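Local coordinates for protein prephenate dehydratase (Arthrobacter aurescens, PDB 3MWB) that probably catalyses the decarboxylation and dehydration of prephenate to phenylpyruvate in phenylalanine biosynthesis, and binds phenylalanine at its ACT domain, at residues I83-V88 against A199-V204; I90-V95 against G112-Q117; A139-L144 against P165-L170. All blocks are in the same frame, centred on the assembly; numbering follows the deposited sequence.

Contact 1. Residues I83-V88 against A199-V204; sequences IREALV and ADKTTV
Glu85 and Lys201 form a buried salt bridge between two domains, joining strand 81-89 of the periplasmic-binding-protein-like catalytic fold to strand 200-207 of the four-stranded antiparallel ACT sheet. The two strands are not neighbours in one sheet: the nearest alpha carbons, those of Glu85 and Lys201, stay 9.2 Å apart, and the long side chains alone close the distance, crossing at about a right angle. The main bond runs from Lys201 NZ to the syn lone pair of Glu85 OE1 at 2.8 Å. A weak second bond joins Lys201 NZ to Glu85 OE2 at 3.2 Å. The glutamate CG stands between its own backbone N and carbonyl carbon (chi1 69°), and from there the chain extends toward the ammonium group; the lysine chain bends at chi3 on its way to the carboxylate.

Outside the two strands, Arg183 NE makes another salt bridge to Glu85 OE1, which is thus shared by two cations, and Tyr280 packs on both Glu85 and Lys201. A glutamine here would probably leave Lys201 and Arg183 without the negative charge they share at this domain interface. The other carboxylate oxygen, Glu85 OE2, accepts a hydrogen bond from Ala283 N.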
loop_
_atom_site.group_PDB
_atom_site.type_symbol
_atom_site.label_atom_id
_atom_site.label_comp_id
_atom_site.label_asym_id
_atom_site.label_seq_id
_atom_site.Cartn_x
_atom_site.Cartn_y
_atom_site.Cartn_z
ATOM N N ILE A 83 28.501 -13.734 -8.188
ATOM C CA ILE A 83 28.472 -14.404 -9.495
ATOM C C ILE A 83 27.941 -15.848 -9.423
ATOM O O ILE A 83 27.608 -16.444 -10.442
ATOM C CB ILE A 83 29.865 -14.384 -10.140
ATOM C CG1 ILE A 83 30.860 -15.229 -9.326
ATOM C CG2 ILE A 83 30.369 -12.942 -10.251
ATOM C CD1 ILE A 83 32.311 -15.284 -9.967
ATOM N N ARG A 84 27.874 -16.397 -8.208
ATOM C CA ARG A 84 27.442 -17.770 -7.977
ATOM C C ARG A 84 26.981 -17.925 -6.551
ATOM O O ARG A 84 27.518 -17.284 -5.638
ATOM C CB ARG A 84 28.569 -18.753 -8.215
ATOM C CG ARG A 84 28.166 -20.217 -7.995
ATOM C CD ARG A 84 29.358 -21.151 -8.177
ATOM N NE ARG A 84 29.757 -21.204 -9.570
ATOM C CZ ARG A 84 29.306 -22.102 -10.442
ATOM N NH1 ARG A 84 28.430 -23.027 -10.060
ATOM N NH2 ARG A 84 29.726 -22.061 -11.694
ATOM N N GLU A 85 25.990 -18.786 -6.358
ATOM C CA GLU A 85 25.604 -19.171 -5.020
ATOM C C GLU A 85 25.729 -20.694 -4.935
ATOM O O GLU A 85 25.644 -21.374 -5.947
ATOM C CB GLU A 85 24.193 -18.653 -4.692
ATOM C CG GLU A 85 23.055 -19.315 -5.443
ATOM C CD GLU A 85 21.694 -19.114 -4.755
ATOM O OE1 GLU A 85 21.603 -18.336 -3.779
ATOM O OE2 GLU A 85 20.710 -19.722 -5.206
ATOM N N ALA A 86 25.979 -21.202 -3.734
ATOM C CA ALA A 86 26.026 -22.645 -3.482
ATOM C C ALA A 86 25.221 -23.019 -2.243
ATOM O O ALA A 86 25.232 -22.306 -1.226
ATOM C CB ALA A 86 27.448 -23.097 -3.326
ATOM N N LEU A 87 24.524 -24.143 -2.331
ATOM C CA LEU A 87 23.796 -24.671 -1.196
ATOM C C LEU A 87 24.403 -26.031 -0.899
ATOM O O LEU A 87 24.145 -26.996 -1.639
ATOM C CB LEU A 87 22.311 -24.810 -1.518
ATOM C CG LEU A 87 21.447 -23.574 -1.316
ATOM C CD1 LEU A 87 20.084 -23.761 -2.011
ATOM C CD2 LEU A 87 21.271 -23.264 0.165
ATOM N N VAL A 88 25.225 -26.090 0.153
ATOM C CA VAL A 88 26.017 -27.279 0.469
ATOM C C VAL A 88 25.477 -28.032 1.685
ATOM O O VAL A 88 25.523 -27.499 2.786
ATOM C CB VAL A 88 27.509 -26.916 0.719
ATOM C CG1 VAL A 88 28.339 -28.178 1.006
ATOM C CG2 VAL A 88 28.091 -26.132 -0.480
ATOM N N ALA A 199 15.915 -18.726 -14.205
ATOM C CA ALA A 199 15.936 -19.229 -12.841
ATOM C C ALA A 199 17.067 -18.508 -12.086
ATOM O O ALA A 199 18.024 -19.121 -11.627
ATOM C CB ALA A 199 16.111 -20.758 -12.820
ATOM N N ASP A 200 16.933 -17.189 -11.975
ATOM C CA ASP A 200 18.010 -16.358 -11.456
ATOM C C ASP A 200 17.590 -15.688 -10.166
ATOM O O ASP A 200 16.402 -15.627 -9.829
ATOM C CB ASP A 200 18.401 -15.279 -12.478
ATOM C CG ASP A 200 19.029 -15.855 -13.747
ATOM O OD1 ASP A 200 19.950 -16.675 -13.650
ATOM O OD2 ASP A 200 18.595 -15.471 -14.851
ATOM N N LYS A 201 18.593 -15.166 -9.466
ATOM C CA LYS A 201 18.416 -14.395 -8.264
ATOM C C LYS A 201 19.088 -13.037 -8.478
ATOM O O LYS A 201 20.124 -12.942 -9.143
ATOM C CB LYS A 201 19.089 -15.151 -7.116
ATOM C CG LYS A 201 18.596 -14.813 -5.736
ATOM C CD LYS A 201 19.164 -15.799 -4.674
ATOM C CE LYS A 201 18.277 -17.011 -4.392
ATOM N NZ LYS A 201 18.922 -17.863 -3.344
ATOM N N THR A 202 18.497 -11.984 -7.922
ATOM C CA THR A 202 19.123 -10.673 -7.928
ATOM C C THR A 202 19.205 -10.169 -6.501
ATOM O O THR A 202 18.214 -10.206 -5.764
ATOM C CB THR A 202 18.394 -9.668 -8.875
ATOM O OG1 THR A 202 18.503 -10.112 -10.237
ATOM C CG2 THR A 202 18.995 -8.232 -8.786
ATOM N N THR A 203 20.387 -9.693 -6.117
ATOM C CA THR A 203 20.638 -9.186 -4.768
ATOM C C THR A 203 20.938 -7.683 -4.797
ATOM O O THR A 203 21.693 -7.195 -5.658
ATOM C CB THR A 203 21.808 -9.968 -4.065
ATOM O OG1 THR A 203 21.526 -11.376 -4.047
ATOM C CG2 THR A 203 22.014 -9.505 -2.611
ATOM N N VAL A 204 20.359 -6.965 -3.840
ATOM C CA VAL A 204 20.597 -5.538 -3.657
ATOM C C VAL A 204 20.743 -5.171 -2.181
ATOM O O VAL A 204 20.255 -5.874 -1.294
ATOM C CB VAL A 204 19.464 -4.662 -4.242
ATOM C CG1 VAL A 204 19.458 -4.722 -5.735
ATOM C CG2 VAL A 204 18.076 -5.040 -3.642
#

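Contact 2. Residues I90-V95 against G112-Q117; sequences ITFVLV and GHAWAQ
Phe92 presents the far end of its ring to Ala114 of helix 112-115 and to Gln117, three residues further along the chain, which receive different parts of the rim. The methyl of Ala114 approaches obliquely, with CB 3.5 Å from Phe92 CE1, and the alanine CA lies close to both CE1 and CZ. This is a plain apolar contact, made possible by a side chain small enough for the ring to come near the helix backbone.

Gln117 meets the ring differently. Its amide plane stands nearly perpendicular to the phenyl plane, the two being 85° apart, and Gln117 OE1 lies at the ring edge, in its plane, 3.8 Å from Phe92 CE2. The amide nitrogen is near the same end of the ring, with Gln117 NE2 3.9 Å from Phe92 CZ. With CG anti to the carbonyl carbon (chi1 -67°), the glutamine chain runs extended past the CE2-CZ edge, and the two side chains cross at about a right angle.

The amide is steadied from its own segment. Gln117 NE2 donates to His113 O at 3.2 Å. The N-H...O angle is 149° and the donor approaches from above the carbonyl plane, a bond that helps to fix the turn of the amide against the ring. On the phenylalanine side, Ile90 CG2 sits 3.4 Å above one ring face, nearer its edge than its centre, while Phe18, Val63, Ile155 and Cys118 also pack on Phe92. Beyond the contact, Trp115 stacks on Tyr131 and also packs on Asn39 of the second subunit.

The contact thus packs the helix that follows strand 107-110 on the chain leading into strand 93-96, within the alpha/beta architecture of the periplasmic-binding-protein-like prephenate dehydratase domain.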
loop_
_atom_site.group_PDB
_atom_site.type_symbol
_atom_site.label_atom_id
_atom_site.label_comp_id
_atom_site.label_asym_id
_atom_site.label_seq_id
_atom_site.Cartn_x
_atom_site.Cartn_y
_atom_site.Cartn_z
ATOM N N ILE A 90 25.179 -30.263 4.915
ATOM C CA ILE A 90 26.087 -30.331 6.045
ATOM C C ILE A 90 26.077 -31.763 6.582
ATOM O O ILE A 90 25.017 -32.304 6.895
ATOM C CB ILE A 90 25.677 -29.343 7.168
ATOM C CG1 ILE A 90 25.715 -27.888 6.665
ATOM C CG2 ILE A 90 26.580 -29.509 8.397
ATOM C CD1 ILE A 90 24.918 -26.902 7.532
ATOM N N THR A 91 27.265 -32.357 6.673
ATOM C CA THR A 91 27.455 -33.679 7.231
ATOM C C THR A 91 28.546 -33.572 8.299
ATOM O O THR A 91 29.612 -33.017 8.036
ATOM C CB THR A 91 27.888 -34.654 6.116
ATOM O OG1 THR A 91 26.827 -34.760 5.160
ATOM C CG2 THR A 91 28.190 -36.040 6.669
ATOM N N PHE A 92 28.287 -34.082 9.494
ATOM C CA PHE A 92 29.277 -33.979 10.557
ATOM C C PHE A 92 29.929 -35.336 10.828
ATOM O O PHE A 92 29.251 -36.356 10.868
ATOM C CB PHE A 92 28.647 -33.476 11.848
ATOM C CG PHE A 92 28.201 -32.049 11.806
ATOM C CD1 PHE A 92 29.132 -31.006 11.854
ATOM C CD2 PHE A 92 26.844 -31.735 11.767
ATOM C CE1 PHE A 92 28.711 -29.667 11.828
ATOM C CE2 PHE A 92 26.417 -30.386 11.760
ATOM C CZ PHE A 92 27.350 -29.366 11.794
ATOM N N VAL A 93 31.243 -35.337 11.027
ATOM C CA VAL A 93 31.946 -36.520 11.484
ATOM C C VAL A 93 32.572 -36.254 12.853
ATOM O O VAL A 93 32.956 -35.113 13.174
ATOM C CB VAL A 93 33.022 -37.020 10.485
ATOM C CG1 VAL A 93 32.384 -37.433 9.158
ATOM C CG2 VAL A 93 34.099 -35.985 10.261
ATOM N N LEU A 94 32.662 -37.320 13.649
ATOM C CA LEU A 94 33.372 -37.300 14.916
ATOM C C LEU A 94 34.748 -37.900 14.690
ATOM O O LEU A 94 34.880 -39.015 14.164
ATOM C CB LEU A 94 32.611 -38.084 16.007
ATOM C CG LEU A 94 33.306 -38.114 17.388
ATOM C CD1 LEU A 94 33.165 -36.780 18.121
ATOM C CD2 LEU A 94 32.776 -39.258 18.241
ATOM N N VAL A 95 35.769 -37.166 15.108
ATOM C CA VAL A 95 37.128 -37.443 14.692
ATOM C C VAL A 95 38.050 -37.542 15.918
ATOM O O VAL A 95 37.819 -36.882 16.934
ATOM C CB VAL A 95 37.569 -36.376 13.621
ATOM C CG1 VAL A 95 38.451 -35.274 14.199
ATOM C CG2 VAL A 95 38.201 -37.023 12.428
ATOM N N GLY A 112 30.812 -23.841 18.182
ATOM C CA GLY A 112 29.487 -23.867 18.840
ATOM C C GLY A 112 28.303 -24.168 17.930
ATOM O O GLY A 112 27.324 -24.802 18.351
ATOM N N HIS A 113 28.375 -23.711 16.686
ATOM C CA HIS A 113 27.323 -23.975 15.697
ATOM C C HIS A 113 27.221 -25.461 15.337
ATOM O O HIS A 113 26.126 -25.981 15.122
ATOM C CB HIS A 113 27.573 -23.142 14.437
ATOM C CG HIS A 113 27.420 -21.664 14.652
ATOM N ND1 HIS A 113 27.343 -20.765 13.611
ATOM C CD2 HIS A 113 27.308 -20.932 15.790
ATOM C CE1 HIS A 113 27.203 -19.543 14.097
ATOM N NE2 HIS A 113 27.178 -19.615 15.417
ATOM N N ALA A 114 28.370 -26.125 15.256
ATOM C CA ALA A 114 28.408 -27.570 15.032
ATOM C C ALA A 114 27.890 -28.324 16.265
ATOM O O ALA A 114 27.027 -29.211 16.157
ATOM C CB ALA A 114 29.814 -28.018 14.673
ATOM N N TRP A 115 28.405 -27.952 17.432
ATOM C CA TRP A 115 27.998 -28.579 18.683
ATOM C C TRP A 115 26.486 -28.605 18.830
ATOM O O TRP A 115 25.909 -29.665 19.070
ATOM C CB TRP A 115 28.628 -27.877 19.893
ATOM C CG TRP A 115 28.243 -28.526 21.192
ATOM C CD1 TRP A 115 27.369 -28.043 22.122
ATOM C CD2 TRP A 115 28.688 -29.799 21.681
ATOM N NE1 TRP A 115 27.255 -28.926 23.170
ATOM C CE2 TRP A 115 28.050 -30.015 22.924
ATOM C CE3 TRP A 115 29.569 -30.777 21.194
ATOM C CZ2 TRP A 115 28.267 -31.170 23.689
ATOM C CZ3 TRP A 115 29.783 -31.913 21.947
ATOM C CH2 TRP A 115 29.141 -32.098 23.189
ATOM N N ALA A 116 25.857 -27.444 18.650
ATOM C CA ALA A 116 24.418 -27.268 18.859
ATOM C C ALA A 116 23.560 -28.146 17.942
ATOM O O ALA A 116 22.393 -28.401 18.231
ATOM C CB ALA A 116 24.043 -25.789 18.678
ATOM N N GLN A 117 24.143 -28.591 16.831
ATOM C CA GLN A 117 23.429 -29.429 15.867
ATOM C C GLN A 117 23.734 -30.910 15.993
ATOM O O GLN A 117 23.215 -31.687 15.209
ATOM C CB GLN A 117 23.815 -29.051 14.447
ATOM C CG GLN A 117 23.380 -27.704 13.987
ATOM C CD GLN A 117 23.756 -27.521 12.553
ATOM O OE1 GLN A 117 23.242 -28.217 11.673
ATOM N NE2 GLN A 117 24.679 -26.606 12.300
#

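Contact 3. Residues A139-L144 against P165-L170; sequences ASAMGL and PGLNVL
The backbones of Ala141, on helix 137-143, and Leu167, in the loop leading into strand 168-171, come within 7.8 Å of each other, measured between alpha carbons. Helix and strand belong to the alpha/beta half of the prephenate dehydratase domain built round the mixed sheet that includes strands 93-96 and 153-156, and Leu167 joins them by setting its forked end against Ala141 and the nearby Leu144.

Its CG lies anti to the carbonyl carbon (chi1 -62°), a setting that turns the branched end toward segment 139-144. Leu167 CD1 takes the methyl of Ala141, with CB at 3.9 Å. The other branch meets the carbonyl of Ala141 and lies beside Leu144, whose side chain crosses that of Leu167 at about a right angle, with Leu144 CD1 3.9 Å from Leu167 CD2. No hydrogen bond spans the contact.

Val95 of strand 93-96 packs on both Leu144 and Leu167, while Ile160 of helix 158-163 touches Ala141, enclosing the cluster in the hydrophobic layer beside the sheet. Leu167 also belongs to a magnesium site seen in this protein together with Ala161 and Gln164, although this chain carries no metal there; its ligand is probably the main-chain carbonyl, and the packing holds the side chain of this site residue. The closest approach reaches the helix backbone itself: Leu167 CD2 rests 3.5 Å from Ala141 O.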
loop_
_atom_site.group_PDB
_atom_site.type_symbol
_atom_site.label_atom_id
_atom_site.label_comp_id
_atom_site.label_asym_id
_atom_site.label_seq_id
_atom_site.Cartn_x
_atom_site.Cartn_y
_atom_site.Cartn_z
ATOM N N ALA A 139 40.101 -26.021 13.080
ATOM C CA ALA A 139 41.062 -25.821 14.174
ATOM C C ALA A 139 40.887 -26.865 15.276
ATOM O O ALA A 139 41.868 -27.377 15.821
ATOM C CB ALA A 139 40.969 -24.410 14.752
ATOM N N SER A 140 39.633 -27.185 15.588
ATOM C CA SER A 140 39.331 -28.210 16.569
ATOM C C SER A 140 39.925 -29.539 16.135
ATOM O O SER A 140 40.566 -30.221 16.942
ATOM C CB SER A 140 37.822 -28.340 16.777
ATOM O OG SER A 140 37.340 -27.244 17.526
ATOM N N ALA A 141 39.717 -29.889 14.866
ATOM C CA ALA A 141 40.278 -31.102 14.302
ATOM C C ALA A 141 41.810 -31.102 14.335
ATOM O O ALA A 141 42.412 -32.086 14.795
ATOM C CB ALA A 141 39.752 -31.348 12.866
HETATM N N MSE A 142 42.423 -30.017 13.847
HETATM C CA MSE A 142 43.887 -29.880 13.784
HETATM C C MSE A 142 44.567 -29.875 15.155
HETATM O O MSE A 142 45.724 -30.301 15.285
HETATM C CB MSE A 142 44.291 -28.622 12.994
HETATM C CG MSE A 142 43.860 -28.645 11.525
HETATM SE SE MSE A 142 44.525 -30.184 10.488
HETATM C CE MSE A 142 46.312 -29.504 10.085
ATOM N N GLY A 143 43.851 -29.388 16.168
ATOM C CA GLY A 143 44.337 -29.392 17.548
ATOM C C GLY A 143 44.659 -30.792 18.057
ATOM O O GLY A 143 45.544 -30.961 18.891
ATOM N N LEU A 144 43.950 -31.795 17.540
ATOM C CA LEU A 144 44.196 -33.202 17.884
ATOM C C LEU A 144 45.564 -33.749 17.442
ATOM O O LEU A 144 46.008 -34.781 17.952
ATOM C CB LEU A 144 43.090 -34.096 17.322
ATOM C CG LEU A 144 41.664 -33.909 17.850
ATOM C CD1 LEU A 144 40.677 -34.593 16.918
ATOM C CD2 LEU A 144 41.519 -34.426 19.273
ATOM N N PRO A 165 45.939 -37.751 7.675
ATOM C CA PRO A 165 46.178 -39.167 8.010
ATOM C C PRO A 165 46.042 -39.444 9.512
ATOM O O PRO A 165 45.522 -40.491 9.911
ATOM C CB PRO A 165 47.622 -39.415 7.542
ATOM C CG PRO A 165 47.956 -38.261 6.629
ATOM C CD PRO A 165 47.140 -37.105 7.108
ATOM N N GLY A 166 46.482 -38.489 10.329
ATOM C CA GLY A 166 46.432 -38.617 11.783
ATOM C C GLY A 166 45.029 -38.506 12.354
ATOM O O GLY A 166 44.831 -38.623 13.563
ATOM N N LEU A 167 44.043 -38.278 11.495
ATOM C CA LEU A 167 42.661 -38.178 11.970
ATOM C C LEU A 167 41.848 -39.379 11.520
ATOM O O LEU A 167 41.780 -39.711 10.335
ATOM C CB LEU A 167 41.992 -36.869 11.535
ATOM C CG LEU A 167 42.504 -35.488 11.983
ATOM C CD1 LEU A 167 41.659 -34.393 11.334
ATOM C CD2 LEU A 167 42.533 -35.301 13.505
ATOM N N ASN A 168 41.247 -40.029 12.499
ATOM C CA ASN A 168 40.440 -41.211 12.280
ATOM C C ASN A 168 38.987 -40.866 12.520
ATOM O O ASN A 168 38.675 -40.180 13.492
ATOM C CB ASN A 168 40.865 -42.310 13.256
ATOM C CG ASN A 168 40.143 -43.613 13.003
ATOM O OD1 ASN A 168 40.156 -44.120 11.881
ATOM N ND2 ASN A 168 39.505 -44.163 14.040
ATOM N N VAL A 169 38.108 -41.336 11.634
ATOM C CA VAL A 169 36.669 -41.117 11.775
ATOM C C VAL A 169 36.068 -42.137 12.753
ATOM O O VAL A 169 36.020 -43.343 12.472
ATOM C CB VAL A 169 35.921 -41.182 10.416
ATOM C CG1 VAL A 169 34.416 -40.975 10.631
ATOM C CG2 VAL A 169 36.465 -40.132 9.440
ATOM N N LEU A 170 35.621 -41.646 13.904
ATOM C CA LEU A 170 34.995 -42.504 14.910
ATOM C C LEU A 170 33.501 -42.688 14.678
ATOM O O LEU A 170 32.968 -43.746 14.955
ATOM C CB LEU A 170 35.240 -41.957 16.316
ATOM C CG LEU A 170 36.115 -42.746 17.297
ATOM C CD1 LEU A 170 37.207 -43.609 16.630
ATOM C CD2 LEU A 170 36.705 -41.799 18.343
#

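How the contacts relate
All three contacts are largely buried, though Gln117 in contact 2 and Leu144 in contact 3 are partly exposed, whereas both partners of contact 1 are buried. The chemistry changes with position. Contact 1, nearest the centre of the chain, is a charged bridge between two domains, whereas contacts 2 and 3 are mainly apolar and lie inside the catalytic domain. Those two lie 13 Å apart between centres and share a sheet in which strands 93-96 and 168-171 are neighbours: Leu94 O and Leu170 N, 2.7 Å apart, probably form a hydrogen bond. Contact 1 connects to contact 2 through consecutive strands, 81-89 and 93-96; contact 3 stays about 17 Å from contact 1 between nearest atoms.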